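Local coordinates for uncharacterized NTF2-like protein (Cytophaga hutchinsonii ATCC 33406, PDB 3F14) that is of unknown function but adopts the NTF2-like fold of the SnoaL-like family, whose curved sheet and helices commonly enclose a ligand-binding pocket, at residues Asp44-Asp47 with Phe48-Met52. Residues are numbered along the deposited sequence; the frame is centred on the assembly and turned at random. Where two conformers were deposited one is given.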
loop_
_atom_site.group_PDB
_atom_site.type_symbol
_atom_site.label_atom_id
_atom_site.label_comp_id
_atom_site.label_asym_id
_atom_site.label_seq_id
_atom_site.Cartn_x
_atom_site.Cartn_y
_atom_site.Cartn_z
ATOM N N ASP A 44 -20.680 -10.692 -6.218
ATOM C CA ASP A 44 -20.750 -9.415 -5.509
ATOM C C ASP A 44 -19.608 -8.500 -5.916
ATOM O O ASP A 44 -19.822 -7.290 -6.053
ATOM C CB ASP A 44 -20.646 -9.627 -4.000
ATOM C CG ASP A 44 -21.905 -10.162 -3.370
ATOM O OD1 ASP A 44 -22.911 -10.342 -4.086
ATOM O OD2 ASP A 44 -21.910 -10.384 -2.120
ATOM N N VAL A 45 -18.393 -9.016 -6.141
ATOM C CA VAL A 45 -17.278 -8.135 -6.547
ATOM C C VAL A 45 -17.518 -7.624 -7.977
ATOM O O VAL A 45 -17.288 -6.447 -8.257
ATOM C CB VAL A 45 -15.893 -8.783 -6.347
ATOM C CG1 VAL A 45 -14.785 -7.880 -6.847
ATOM C CG2 VAL A 45 -15.669 -9.172 -4.859
ATOM N N ILE A 46 -17.983 -8.466 -8.880
ATOM C CA ILE A 46 -18.273 -8.015 -10.231
ATOM C C ILE A 46 -19.372 -6.963 -10.209
ATOM O O ILE A 46 -19.257 -5.926 -10.899
ATOM C CB ILE A 46 -18.608 -9.205 -11.174
ATOM C CG1 ILE A 46 -17.326 -9.994 -11.418
ATOM C CG2 ILE A 46 -19.199 -8.695 -12.500
ATOM C CD1 ILE A 46 -17.568 -11.286 -12.183
ATOM N N ASP A 47 -20.403 -7.164 -9.419
ATOM C CA ASP A 47 -21.514 -6.198 -9.383
ATOM C C ASP A 47 -21.016 -4.868 -8.834
ATOM O O ASP A 47 -21.404 -3.794 -9.315
ATOM C CB ASP A 47 -22.698 -6.717 -8.530
ATOM C CG ASP A 47 -23.506 -7.817 -9.205
ATOM O OD1 ASP A 47 -23.472 -7.966 -10.454
ATOM O OD2 ASP A 47 -24.295 -8.480 -8.466
ATOM N N PHE A 48 -20.164 -4.923 -7.826
ATOM C CA PHE A 48 -19.613 -3.709 -7.210
ATOM C C PHE A 48 -18.721 -2.977 -8.182
ATOM O O PHE A 48 -18.841 -1.757 -8.367
ATOM C CB PHE A 48 -18.819 -4.098 -5.963
ATOM C CG PHE A 48 -18.354 -2.932 -5.113
ATOM C CD1 PHE A 48 -19.156 -2.450 -4.090
ATOM C CD2 PHE A 48 -17.115 -2.409 -5.316
ATOM C CE1 PHE A 48 -18.695 -1.401 -3.299
ATOM C CE2 PHE A 48 -16.667 -1.379 -4.537
ATOM C CZ PHE A 48 -17.465 -0.895 -3.530
ATOM N N CYS A 49 -17.854 -3.696 -8.870
ATOM C CA CYS A 49 -17.038 -3.105 -9.913
ATOM C C CYS A 49 -17.896 -2.493 -10.988
ATOM O O CYS A 49 -17.551 -1.398 -11.504
ATOM C CB CYS A 49 -16.118 -4.177 -10.517
ATOM S SG CYS A 49 -14.771 -4.701 -9.459
ATOM N N ASN A 50 -18.941 -3.163 -11.455
ATOM C CA ASN A 50 -19.806 -2.599 -12.492
ATOM C C ASN A 50 -20.489 -1.318 -12.039
ATOM O O ASN A 50 -20.706 -0.413 -12.870
ATOM C CB ASN A 50 -20.818 -3.643 -13.020
ATOM C CG ASN A 50 -20.174 -4.618 -14.015
ATOM O OD1 ASN A 50 -19.211 -4.271 -14.688
ATOM N ND2 ASN A 50 -20.748 -5.792 -14.161
ATOM N N LYS A 51 -20.930 -1.255 -10.788
ATOM C CA LYS A 51 -21.552 -0.032 -10.259
ATOM C C LYS A 51 -20.555 1.135 -10.323
ATOM O O LYS A 51 -20.920 2.265 -10.692
ATOM C CB LYS A 51 -22.041 -0.305 -8.843
ATOM C CG LYS A 51 -22.629 0.837 -8.057
ATOM C CD LYS A 51 -23.320 0.310 -6.784
ATOM C CE LYS A 51 -23.536 1.387 -5.732
ATOM N NZ LYS A 51 -23.795 2.739 -6.335
HETATM N N MSE A 52 -19.279 0.839 -10.041
HETATM C CA MSE A 52 -18.127 1.816 -9.985
HETATM C C MSE A 52 -17.561 2.223 -11.351
HETATM O O MSE A 52 -16.960 3.293 -11.478
HETATM C CB MSE A 52 -16.943 1.268 -9.110
HETATM C CG MSE A 52 -15.757 2.285 -8.767
HETATM SE SE MSE A 52 -14.412 1.617 -7.644
HETATM C CE MSE A 52 -15.470 1.350 -6.087
HETATM O O HOH W 1 -23.043 -6.564 -12.737
#
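One water joins Asp47 to Asn50 on the outer side of helix 42-57: it donates to Asp47 OD1 at 2.7 Å and accepts from Asn50 ND2 at 2.8 Å. Asn50 reaches it with CG beside its own backbone N (chi1 -78°), which lays the side chain alongside that of Ile46, both pointing the same way. Ile46 CG2 lies 3.7 Å from Asn50 ND2, so the methyl flanks the amide on its nitrogen branch. The other branch is also engaged, since Asn50 OD1 is hydrogen-bonded to Tyr22 OH in a neighbouring loop; with a partner at each end, the amide's rotation is probably restrained.

The backbone beneath is regular alpha helix. Asn50 N donates to Ile46 O at 2.8 Å, and Cys49 N to Val45 O with an N-H...O angle of 171°; Phe48 and Lys51 complete the i to i+4 series with Asp44 and Asp47. On the buried side Val45 CG1 meets Cys49 SG at 4.1 Å; Val45 packs on Ile29 and Val39, Cys49 on Trp31. This part of the helix is thus amphipathic: buried Val45 and Cys49 pack against the strands, while exposed Asp47 and Asn50 are bridged by water.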